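Local coordinates for protein MJ1225 (Methanocaldococcus jannaschii, PDB 3KH5) that binds AMP and ADP, carries four CBS motifs and is probably an archaeal counterpart of the nucleotide-sensing gamma subunit of AMP-activated protein kinase, at residues 14-19 against 125-130; 94-99 against 119-124; 183-188 against 264-269. All blocks are in the same frame, centred on the assembly; numbering follows the deposited sequence.

Contacts 1 and 2 belong to one end of the molecule and contact 3 to the other, on opposite sides of the chain's centre. The centres of contacts 1 and 2 are about 10 Å apart, and they touch through the antiparallel strands 117-121 and 127-132 of one three-stranded sheet; along the chain, contact 2 is nested inside the loop that contact 1 closes. Contact 3 follows in the sequence, its centre about 38 Å from that of contact 1 and about 39 Å from that of contact 2. Contacts 1 and 3 each join two successive CBS motifs, 1 with 2 and 3 with 4, whereas contact 2 lies within CBS 2. Each of the three borders a different bound ADP.

Contact 1. Residues 14-19 against 125-130; sequences IVTVYP and NQLISL. With ADP (adenosine-5'-diphosphate), chain B.
I14 lays its side chain across L127 at about a right angle, with CB 3.8 Å from L127 CD2. Its longer branch goes on toward the strand: CG1 passes over the backbone of S129, and CD1 ends 4.0 Å from L130 CB, again crossing that side chain at about a right angle. The first torsion explains the split, for with CG1 anti to the carbonyl carbon (chi1 -57°) the other branch, CG2, is left anti to the backbone N, near both L127 CD2 and N1 of ADP. T16 and L127 meet tip to tip, CG2 of the threonine 3.6 Å from CD2 of the leucine, so this one methyl serves both I14 and T16. No hydrogen bond joins the two segments, whose closest contacts are between carbons.

The contact brings the loop before helix 23-33, in CBS 1, against strand 127-132 of CBS 2, and the paired motifs shape an adenine site between them. V15 pairs with the base through its backbone: its N donates to N1 of ADP at 3.1 Å, and its O accepts from N6, also at 3.1 Å, both bonds fairly straight (159° and 165°). From the other segment L130 brings CD2 to 3.8 Å from N7 of the same base, while Q10, T132 and D135 add further hydrogen bonds to the nucleotide. In strand 127-132 a classic bulge sets I128 and S129 opposite I120. V15 points away from 125-130, and its side chain packs on T29 and N33 of helix 23-33.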
loop_
_atom_site.group_PDB
_atom_site.type_symbol
_atom_site.label_atom_id
_atom_site.label_comp_id
_atom_site.label_asym_id
_atom_site.label_seq_id
_atom_site.Cartn_x
_atom_site.Cartn_y
_atom_site.Cartn_z
ATOM N N ILE A 14 9.503 13.027 8.481
ATOM C CA ILE A 14 9.205 11.989 7.514
ATOM C C ILE A 14 10.316 10.954 7.539
ATOM O O ILE A 14 11.498 11.291 7.436
ATOM C CB ILE A 14 8.964 12.563 6.099
ATOM C CG1 ILE A 14 7.825 13.595 6.127
ATOM C CG2 ILE A 14 8.668 11.449 5.089
ATOM C CD1 ILE A 14 6.553 13.146 6.881
ATOM N N VAL A 15 9.918 9.697 7.710
ATOM C CA VAL A 15 10.842 8.567 7.673
ATOM C C VAL A 15 11.279 8.314 6.226
ATOM O O VAL A 15 10.444 8.104 5.342
ATOM C CB VAL A 15 10.212 7.294 8.300
ATOM C CG1 VAL A 15 11.102 6.084 8.087
ATOM C CG2 VAL A 15 9.956 7.501 9.789
ATOM N N THR A 16 12.588 8.352 5.996
ATOM C CA THR A 16 13.145 8.206 4.655
ATOM C C THR A 16 14.269 7.180 4.615
ATOM O O THR A 16 14.784 6.757 5.656
ATOM C CB THR A 16 13.717 9.545 4.131
ATOM O OG1 THR A 16 14.776 9.984 4.991
ATOM C CG2 THR A 16 12.645 10.620 4.069
ATOM N N VAL A 17 14.633 6.781 3.398
ATOM C CA VAL A 17 15.886 6.064 3.138
ATOM C C VAL A 17 16.706 6.790 2.051
ATOM O O VAL A 17 16.239 7.771 1.463
ATOM C CB VAL A 17 15.651 4.567 2.763
ATOM C CG1 VAL A 17 14.936 3.827 3.891
ATOM C CG2 VAL A 17 14.880 4.435 1.450
ATOM N N TYR A 18 17.927 6.310 1.804
ATOM C CA TYR A 18 18.818 6.870 0.776
ATOM C C TYR A 18 18.947 5.913 -0.397
ATOM O O TYR A 18 18.635 4.732 -0.252
ATOM C CB TYR A 18 20.199 7.161 1.367
ATOM C CG TYR A 18 20.099 7.909 2.660
ATOM C CD1 TYR A 18 19.748 9.258 2.678
ATOM C CD2 TYR A 18 20.306 7.262 3.874
ATOM C CE1 TYR A 18 19.629 9.951 3.876
ATOM C CE2 TYR A 18 20.193 7.943 5.077
ATOM C CZ TYR A 18 19.855 9.287 5.072
ATOM O OH TYR A 18 19.741 9.965 6.265
ATOM N N PRO A 19 19.411 6.411 -1.567
ATOM C CA PRO A 19 19.544 5.529 -2.729
ATOM C C PRO A 19 20.469 4.345 -2.469
ATOM O O PRO A 19 20.273 3.275 -3.052
ATOM C CB PRO A 19 20.160 6.442 -3.800
ATOM C CG PRO A 19 19.765 7.808 -3.399
ATOM C CD PRO A 19 19.744 7.809 -1.903
ATOM N N ASN A 125 13.095 20.876 -4.737
ATOM C CA ASN A 125 12.706 19.458 -4.660
ATOM C C ASN A 125 13.167 18.776 -3.362
ATOM O O ASN A 125 13.227 17.545 -3.275
ATOM C CB ASN A 125 13.180 18.684 -5.904
ATOM C CG ASN A 125 12.466 17.352 -6.080
ATOM O OD1 ASN A 125 11.235 17.286 -6.090
ATOM N ND2 ASN A 125 13.241 16.284 -6.234
ATOM N N GLN A 126 13.480 19.592 -2.354
ATOM C CA GLN A 126 13.859 19.101 -1.031
ATOM C C GLN A 126 12.605 18.656 -0.291
ATOM O O GLN A 126 11.564 19.309 -0.386
ATOM C CB GLN A 126 14.579 20.194 -0.229
ATOM C CG GLN A 126 15.979 20.555 -0.725
ATOM C CD GLN A 126 16.635 21.651 0.108
ATOM O OE1 GLN A 126 16.152 22.782 0.162
ATOM N NE2 GLN A 126 17.748 21.317 0.759
ATOM N N LEU A 127 12.704 17.551 0.442
ATOM C CA LEU A 127 11.557 17.027 1.173
ATOM C C LEU A 127 11.152 17.964 2.309
ATOM O O LEU A 127 11.977 18.328 3.150
ATOM C CB LEU A 127 11.844 15.625 1.715
ATOM C CG LEU A 127 10.663 14.921 2.393
ATOM C CD1 LEU A 127 9.601 14.523 1.375
ATOM C CD2 LEU A 127 11.141 13.708 3.160
ATOM N N ILE A 128 9.878 18.347 2.317
ATOM C CA ILE A 128 9.315 19.209 3.351
ATOM C C ILE A 128 8.424 18.386 4.279
ATOM O O ILE A 128 8.589 18.414 5.503
ATOM C CB ILE A 128 8.524 20.402 2.722
ATOM C CG1 ILE A 128 9.480 21.418 2.066
ATOM C CG2 ILE A 128 7.627 21.096 3.757
ATOM C CD1 ILE A 128 10.719 21.791 2.913
ATOM N N SER A 129 7.492 17.648 3.678
ATOM C CA SER A 129 6.558 16.798 4.405
ATOM C C SER A 129 6.025 15.705 3.478
ATOM O O SER A 129 6.666 15.355 2.485
ATOM C CB SER A 129 5.402 17.637 4.964
ATOM O OG SER A 129 4.657 16.897 5.917
ATOM N N LEU A 130 4.849 15.178 3.814
ATOM C CA LEU A 130 4.160 14.168 3.020
ATOM C C LEU A 130 2.683 14.189 3.391
ATOM O O LEU A 130 2.330 14.352 4.561
ATOM C CB LEU A 130 4.738 12.774 3.280
ATOM C CG LEU A 130 4.131 11.610 2.484
ATOM C CD1 LEU A 130 5.120 11.102 1.444
ATOM C CD2 LEU A 130 3.770 10.490 3.438
HETATM P PB ADP B . 1.000 4.309 3.483
HETATM O O1B ADP B . 1.882 4.028 4.639
HETATM O O2B ADP B . -0.040 3.092 3.213
HETATM O O3B ADP B . 1.800 4.451 2.104
HETATM P PA ADP B . -1.230 5.563 4.547
HETATM O O1A ADP B . -1.385 4.395 5.472
HETATM O O2A ADP B . -1.898 7.010 4.940
HETATM O O3A ADP B . 0.135 5.657 3.648
HETATM O "O5'" ADP B . -0.122 6.142 5.626
HETATM C "C5'" ADP B . -0.033 5.786 7.043
HETATM C "C4'" ADP B . -0.028 7.034 7.978
HETATM O "O4'" ADP B . 1.303 7.435 8.437
HETATM C "C3'" ADP B . -0.620 8.219 7.211
HETATM O "O3'" ADP B . -1.606 8.894 8.019
HETATM C "C2'" ADP B . 0.554 9.141 6.893
HETATM O "O2'" ADP B . 0.194 10.454 7.327
HETATM C "C1'" ADP B . 1.750 8.629 7.718
HETATM N N9 ADP B . 3.007 8.259 6.950
HETATM C C8 ADP B . 3.077 7.496 5.854
HETATM N N7 ADP B . 4.351 7.377 5.468
HETATM C C5 ADP B . 5.105 8.063 6.323
HETATM C C6 ADP B . 6.475 8.302 6.435
HETATM N N6 ADP B . 7.330 7.788 5.551
HETATM N N1 ADP B . 6.925 9.064 7.451
HETATM C C2 ADP B . 6.083 9.585 8.336
HETATM N N3 ADP B . 4.773 9.373 8.255
HETATM C C4 ADP B . 4.253 8.624 7.264
#

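Contact 2. Residues 94-99 against 119-124; sequences VITLKE and PIVNDE. With ADP (adenosine-5'-diphosphate), chain D.
Backbone hydrogen bonds set the parallel bridges of L97 with I120 and K98 with V121. L97 uses both of its peptide groups: its N donates to P119 O at 2.9 Å, and its O accepts from V121 N at 2.7 Å. E99 N to V121 O is weak, with an N-H...O angle of 118°. CA-H...O contacts accompany them, I120 CA approaching L97 O and K98 CA approaching V121 O.

Among the side-chain contacts, T96 crosses both P119 and V121 at about a right angle. Its OG1, between the backbone N and the carbonyl carbon (chi1 72°), comes 3.6 Å from V121 CG2, while T96 CB lies 3.3 Å from P119 O. V94 CG1 rests 3.9 Å from P119 CG.

Polar side chains gather at the far end. E99 lies beside N122, pointing the same way, with E99 OE2 3.1 Å from N122 CB and their flat groups 61° apart. N122 OD1 accepts from E124 N, forming an Asx turn, and also from Q126 N. K98 NZ and D123 OD1, oppositely charged, stay 4.7 Å apart.

At the other end, I95 N donates to ADP N1 at 2.8 Å. I95 O accepts from N6 of the same base. Strands 97-98 and 117-121 are the two strands of a beta-alpha-beta unit whose helix 103-112 packs on L97 and I95; strand 127-132 continues the sheet beyond 117-121, and V48 of strand 48-53 meets V94 and V121.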
loop_
_atom_site.group_PDB
_atom_site.type_symbol
_atom_site.label_atom_id
_atom_site.label_comp_id
_atom_site.label_asym_id
_atom_site.label_seq_id
_atom_site.Cartn_x
_atom_site.Cartn_y
_atom_site.Cartn_z
ATOM N N VAL A 94 9.083 10.725 -9.182
ATOM C CA VAL A 94 8.102 10.697 -8.103
ATOM C C VAL A 94 7.004 11.730 -8.352
ATOM O O VAL A 94 7.274 12.830 -8.831
ATOM C CB VAL A 94 8.795 10.938 -6.728
ATOM C CG1 VAL A 94 7.801 10.864 -5.571
ATOM C CG2 VAL A 94 9.924 9.940 -6.522
ATOM N N ILE A 95 5.765 11.364 -8.050
ATOM C CA ILE A 95 4.685 12.337 -8.025
ATOM C C ILE A 95 4.739 13.085 -6.693
ATOM O O ILE A 95 4.509 12.497 -5.628
ATOM C CB ILE A 95 3.313 11.669 -8.221
ATOM C CG1 ILE A 95 3.212 11.090 -9.635
ATOM C CG2 ILE A 95 2.183 12.672 -7.973
ATOM C CD1 ILE A 95 2.016 10.194 -9.851
ATOM N N THR A 96 5.054 14.380 -6.756
ATOM C CA THR A 96 5.125 15.228 -5.562
ATOM C C THR A 96 4.162 16.425 -5.619
ATOM O O THR A 96 3.595 16.730 -6.675
ATOM C CB THR A 96 6.569 15.763 -5.293
ATOM O OG1 THR A 96 6.915 16.756 -6.268
ATOM C CG2 THR A 96 7.609 14.642 -5.306
ATOM N N LEU A 97 3.993 17.091 -4.473
ATOM C CA LEU A 97 3.301 18.388 -4.389
ATOM C C LEU A 97 4.236 19.502 -3.888
ATOM O O LEU A 97 5.117 19.262 -3.056
ATOM C CB LEU A 97 2.054 18.297 -3.498
ATOM C CG LEU A 97 0.960 17.271 -3.832
ATOM C CD1 LEU A 97 0.082 17.016 -2.627
ATOM C CD2 LEU A 97 0.115 17.661 -5.049
ATOM N N LYS A 98 4.039 20.711 -4.418
ATOM C CA LYS A 98 4.791 21.904 -4.008
ATOM C C LYS A 98 4.316 22.355 -2.633
ATOM O O LYS A 98 3.159 22.115 -2.280
ATOM C CB LYS A 98 4.603 23.034 -5.030
ATOM C CG LYS A 98 5.187 22.748 -6.414
ATOM C CD LYS A 98 6.711 22.731 -6.376
ATOM C CE LYS A 98 7.293 21.988 -7.568
ATOM N NZ LYS A 98 8.755 21.687 -7.360
ATOM N N GLU A 99 5.185 23.000 -1.852
ATOM C CA GLU A 99 4.807 23.381 -0.476
ATOM C C GLU A 99 3.647 24.389 -0.391
ATOM O O GLU A 99 3.054 24.579 0.681
ATOM C CB GLU A 99 6.013 23.800 0.401
ATOM C CG GLU A 99 6.980 24.830 -0.195
ATOM C CD GLU A 99 8.114 25.215 0.766
ATOM O OE1 GLU A 99 8.037 24.881 1.973
ATOM O OE2 GLU A 99 9.082 25.864 0.311
ATOM N N PRO A 119 5.028 13.014 -1.515
ATOM C CA PRO A 119 5.959 13.912 -0.842
ATOM C C PRO A 119 5.618 15.370 -1.149
ATOM O O PRO A 119 5.222 15.694 -2.272
ATOM C CB PRO A 119 7.311 13.542 -1.465
ATOM C CG PRO A 119 7.142 12.141 -1.929
ATOM C CD PRO A 119 5.730 12.089 -2.425
ATOM N N ILE A 120 5.731 16.228 -0.144
ATOM C CA ILE A 120 5.585 17.662 -0.353
ATOM C C ILE A 120 6.991 18.233 -0.397
ATOM O O ILE A 120 7.789 18.003 0.517
ATOM C CB ILE A 120 4.743 18.328 0.754
ATOM C CG1 ILE A 120 3.303 17.808 0.699
ATOM C CG2 ILE A 120 4.743 19.849 0.599
ATOM C CD1 ILE A 120 2.612 17.770 2.053
ATOM N N VAL A 121 7.302 18.947 -1.474
ATOM C CA VAL A 121 8.655 19.458 -1.689
ATOM C C VAL A 121 8.682 20.972 -1.857
ATOM O O VAL A 121 7.671 21.593 -2.198
ATOM C CB VAL A 121 9.353 18.800 -2.920
ATOM C CG1 VAL A 121 9.396 17.283 -2.783
ATOM C CG2 VAL A 121 8.680 19.210 -4.236
ATOM N N ASN A 122 9.849 21.564 -1.613
ATOM C CA ASN A 122 10.026 22.980 -1.896
ATOM C C ASN A 122 10.485 23.187 -3.334
ATOM O O ASN A 122 10.438 22.256 -4.145
ATOM C CB ASN A 122 10.962 23.650 -0.875
ATOM C CG ASN A 122 12.382 23.108 -0.911
ATOM O OD1 ASN A 122 12.797 22.447 -1.865
ATOM N ND2 ASN A 122 13.144 23.400 0.138
ATOM N N ASP A 123 10.925 24.401 -3.649
ATOM C CA ASP A 123 11.318 24.730 -5.014
ATOM C C ASP A 123 12.603 24.024 -5.465
ATOM O O ASP A 123 12.841 23.891 -6.669
ATOM C CB ASP A 123 11.386 26.250 -5.225
ATOM C CG ASP A 123 10.022 26.860 -5.571
ATOM O OD1 ASP A 123 9.037 26.102 -5.736
ATOM O OD2 ASP A 123 9.937 28.102 -5.686
ATOM N N GLU A 124 13.407 23.553 -4.508
ATOM C CA GLU A 124 14.620 22.787 -4.826
ATOM C C GLU A 124 14.362 21.276 -4.858
ATOM O O GLU A 124 15.305 20.491 -4.985
ATOM C CB GLU A 124 15.756 23.072 -3.827
ATOM C CG GLU A 124 15.522 24.208 -2.833
ATOM C CD GLU A 124 15.492 25.581 -3.475
ATOM O OE1 GLU A 124 14.728 26.440 -2.986
ATOM O OE2 GLU A 124 16.223 25.807 -4.466
HETATM P PB ADP D . -0.380 3.852 -3.499
HETATM O O1B ADP D . -1.563 3.563 -4.358
HETATM O O2B ADP D . -0.663 3.459 -1.944
HETATM O O3B ADP D . 0.061 5.409 -3.480
HETATM P PA ADP D . 1.057 1.627 -3.422
HETATM O O1A ADP D . 0.536 0.444 -4.142
HETATM O O2A ADP D . 2.314 1.362 -2.420
HETATM O O3A ADP D . 0.939 3.111 -3.964
HETATM O "O5'" ADP D . 2.268 1.633 -4.544
HETATM C "C5'" ADP D . 2.099 1.313 -5.961
HETATM C "C4'" ADP D . 3.285 1.840 -6.828
HETATM O "O4'" ADP D . 3.159 3.296 -6.915
HETATM C "C3'" ADP D . 4.695 1.546 -6.274
HETATM O "O3'" ADP D . 5.560 1.207 -7.367
HETATM C "C2'" ADP D . 5.105 2.876 -5.635
HETATM O "O2'" ADP D . 6.530 3.063 -5.633
HETATM C "C1'" ADP D . 4.436 3.882 -6.564
HETATM N N9 ADP D . 4.198 5.182 -5.870
HETATM C C8 ADP D . 3.621 5.411 -4.685
HETATM N N7 ADP D . 3.609 6.729 -4.446
HETATM C C5 ADP D . 4.181 7.332 -5.483
HETATM C C6 ADP D . 4.454 8.653 -5.814
HETATM N N6 ADP D . 4.125 9.645 -4.991
HETATM N N1 ADP D . 5.063 8.911 -6.984
HETATM C C2 ADP D . 5.402 7.938 -7.822
HETATM N N3 ADP D . 5.154 6.669 -7.536
HETATM C C4 ADP D . 4.550 6.347 -6.383
#

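Contact 3. Residues 183-188 against 264-269; sequences PVVSEG and LRIKGI. With ADP (adenosine-5'-diphosphate), chain E.
V185 has CG1 anti to the backbone N (chi1 172°), which leaves CG2 anti to the carbonyl carbon; I266 CG1 is likewise anti to its carbonyl carbon, and V185 CG2 meets I266 CG1 at 3.6 Å as the side chains cross obliquely. In I269 it is CG1 that is anti to the backbone N (chi1 -173°), and the chain beyond it carries CD1 to 4.1 Å from P183 CG, the two side chains crossing at about a right angle.

At the outer end the partner is a backbone carbonyl: G188 O lies 3.4 Å from R265 CG and receives a CA-H...O contact from R265 CA, with an angle of 161° at the hydrogen. G188 lies in the turn between strands 181-186 and 189-195. L190 of the latter strand packs against both P183 and I266, and its backbone hydrogen-bonds that of L264.

The inner end borders ADP. I269 CG2 lies 3.8 Å from C4 of the adenine, and P183 CD comes 4.0 Å from N6, both van der Waals contacts with the base, with T155, I159, T271 and D274 among those hydrogen-bonding the nucleotide. In strand 266-271 a bulge puts K267 and G268 together across from V259. Two antiparallel hairpins, one from CBS 3 and one from CBS 4, thus face each other, mostly through side chains, beside a nucleotide site, as in the paired CBS motifs of a Bateman module.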
loop_
_atom_site.group_PDB
_atom_site.type_symbol
_atom_site.label_atom_id
_atom_site.label_comp_id
_atom_site.label_asym_id
_atom_site.label_seq_id
_atom_site.Cartn_x
_atom_site.Cartn_y
_atom_site.Cartn_z
ATOM N N PRO A 183 -9.593 -9.032 -1.509
ATOM C CA PRO A 183 -10.466 -9.912 -0.738
ATOM C C PRO A 183 -10.177 -11.369 -1.101
ATOM O O PRO A 183 -9.873 -11.662 -2.265
ATOM C CB PRO A 183 -11.872 -9.516 -1.207
ATOM C CG PRO A 183 -11.723 -8.153 -1.804
ATOM C CD PRO A 183 -10.351 -8.129 -2.395
ATOM N N VAL A 184 -10.227 -12.263 -0.116
ATOM C CA VAL A 184 -10.060 -13.688 -0.389
ATOM C C VAL A 184 -11.460 -14.298 -0.414
ATOM O O VAL A 184 -12.241 -14.124 0.525
ATOM C CB VAL A 184 -9.124 -14.388 0.631
ATOM C CG1 VAL A 184 -8.794 -15.799 0.178
ATOM C CG2 VAL A 184 -7.835 -13.582 0.830
ATOM N N VAL A 185 -11.777 -14.974 -1.512
ATOM C CA VAL A 185 -13.132 -15.447 -1.783
ATOM C C VAL A 185 -13.090 -16.941 -2.081
ATOM O O VAL A 185 -12.198 -17.410 -2.789
ATOM C CB VAL A 185 -13.763 -14.662 -2.970
ATOM C CG1 VAL A 185 -15.095 -15.270 -3.399
ATOM C CG2 VAL A 185 -13.951 -13.196 -2.597
ATOM N N SER A 186 -14.045 -17.683 -1.526
ATOM C CA SER A 186 -14.153 -19.123 -1.744
ATOM C C SER A 186 -15.619 -19.467 -1.977
ATOM O O SER A 186 -16.459 -19.190 -1.115
ATOM C CB SER A 186 -13.620 -19.874 -0.520
ATOM O OG SER A 186 -13.588 -21.276 -0.748
ATOM N N GLU A 187 -15.931 -20.057 -3.135
ATOM C CA GLU A 187 -17.320 -20.379 -3.502
ATOM C C GLU A 187 -18.211 -19.132 -3.386
ATOM O O GLU A 187 -19.276 -19.173 -2.753
ATOM C CB GLU A 187 -17.870 -21.521 -2.623
ATOM C CG GLU A 187 -17.638 -22.945 -3.149
ATOM C CD GLU A 187 -18.942 -23.675 -3.464
ATOM O OE1 GLU A 187 -19.607 -24.153 -2.516
ATOM O OE2 GLU A 187 -19.292 -23.781 -4.660
ATOM N N GLY A 188 -17.754 -18.021 -3.974
ATOM C CA GLY A 188 -18.502 -16.750 -3.938
ATOM C C GLY A 188 -18.594 -15.989 -2.614
ATOM O O GLY A 188 -19.133 -14.879 -2.578
ATOM N N LEU A 264 -22.493 -12.876 2.987
ATOM C CA LEU A 264 -21.059 -12.694 2.762
ATOM C C LEU A 264 -20.642 -12.858 1.313
ATOM O O LEU A 264 -19.464 -13.084 1.022
ATOM C CB LEU A 264 -20.223 -13.605 3.674
ATOM C CG LEU A 264 -20.439 -13.378 5.172
ATOM C CD1 LEU A 264 -19.592 -14.340 5.997
ATOM C CD2 LEU A 264 -20.150 -11.927 5.571
ATOM N N ARG A 265 -21.605 -12.750 0.407
ATOM C CA ARG A 265 -21.279 -12.631 -1.002
ATOM C C ARG A 265 -20.744 -11.234 -1.244
ATOM O O ARG A 265 -21.218 -10.270 -0.642
ATOM C CB ARG A 265 -22.504 -12.907 -1.869
ATOM C CG ARG A 265 -22.523 -14.333 -2.380
ATOM C CD ARG A 265 -23.920 -14.936 -2.344
ATOM N NE ARG A 265 -24.529 -15.093 -3.666
ATOM C CZ ARG A 265 -24.059 -15.874 -4.640
ATOM N NH1 ARG A 265 -22.937 -16.572 -4.483
ATOM N NH2 ARG A 265 -24.711 -15.939 -5.794
ATOM N N ILE A 266 -19.758 -11.130 -2.128
ATOM C CA ILE A 266 -19.077 -9.864 -2.392
ATOM C C ILE A 266 -19.868 -9.015 -3.369
ATOM O O ILE A 266 -20.168 -9.455 -4.487
ATOM C CB ILE A 266 -17.679 -10.096 -3.008
ATOM C CG1 ILE A 266 -16.957 -11.245 -2.302
ATOM C CG2 ILE A 266 -16.846 -8.798 -2.983
ATOM C CD1 ILE A 266 -16.705 -11.007 -0.830
ATOM N N LYS A 267 -20.187 -7.793 -2.952
ATOM C CA LYS A 267 -20.889 -6.844 -3.813
ATOM C C LYS A 267 -19.957 -5.786 -4.392
ATOM O O LYS A 267 -20.344 -5.033 -5.295
ATOM C CB LYS A 267 -22.021 -6.154 -3.043
ATOM C CG LYS A 267 -22.960 -7.093 -2.273
ATOM C CD LYS A 267 -23.605 -8.170 -3.160
ATOM C CE LYS A 267 -24.421 -7.590 -4.318
ATOM N NZ LYS A 267 -25.367 -6.497 -3.897
ATOM N N GLY A 268 -18.738 -5.722 -3.869
ATOM C CA GLY A 268 -17.803 -4.679 -4.260
ATOM C C GLY A 268 -16.716 -4.479 -3.229
ATOM O O GLY A 268 -16.502 -5.327 -2.359
ATOM N N ILE A 269 -16.015 -3.361 -3.346
ATOM C CA ILE A 269 -14.972 -2.982 -2.407
ATOM C C ILE A 269 -15.000 -1.464 -2.408
ATOM O O ILE A 269 -15.359 -0.845 -3.415
ATOM C CB ILE A 269 -13.580 -3.565 -2.824
ATOM C CG1 ILE A 269 -12.513 -3.318 -1.743
ATOM C CG2 ILE A 269 -13.141 -3.047 -4.207
ATOM C CD1 ILE A 269 -11.215 -4.105 -1.945
HETATM P PB ADP E . -5.730 -0.291 -2.753
HETATM O O1B ADP E . -5.620 0.305 -1.397
HETATM O O2B ADP E . -6.182 -1.876 -2.705
HETATM O O3B ADP E . -4.347 -0.267 -3.593
HETATM P PA ADP E . -6.774 1.937 -4.251
HETATM O O1A ADP E . -7.215 3.046 -3.371
HETATM O O2A ADP E . -5.292 2.121 -4.858
HETATM O O3A ADP E . -6.868 0.467 -3.579
HETATM O "O5'" ADP E . -7.819 1.688 -5.425
HETATM C "C5'" ADP E . -8.034 2.593 -6.524
HETATM C "C4'" ADP E . -9.385 2.176 -7.165
HETATM O "O4'" ADP E . -9.319 0.739 -7.445
HETATM C "C3'" ADP E . -10.580 2.391 -6.219
HETATM O "O3'" ADP E . -11.733 2.765 -6.982
HETATM C "C2'" ADP E . -10.789 1.017 -5.575
HETATM O "O2'" ADP E . -12.164 0.805 -5.213
HETATM C "C1'" ADP E . -10.356 0.050 -6.688
HETATM N N9 ADP E . -9.853 -1.243 -6.103
HETATM C C8 ADP E . -9.048 -1.395 -5.044
HETATM N N7 ADP E . -8.833 -2.693 -4.821
HETATM C C5 ADP E . -9.502 -3.380 -5.736
HETATM C C6 ADP E . -9.653 -4.739 -6.001
HETATM N N6 ADP E . -9.048 -5.655 -5.246
HETATM N N1 ADP E . -10.421 -5.108 -7.040
HETATM C C2 ADP E . -11.030 -4.200 -7.796
HETATM N N3 ADP E . -10.902 -2.898 -7.568
HETATM C C4 ADP E . -10.148 -2.459 -6.549
#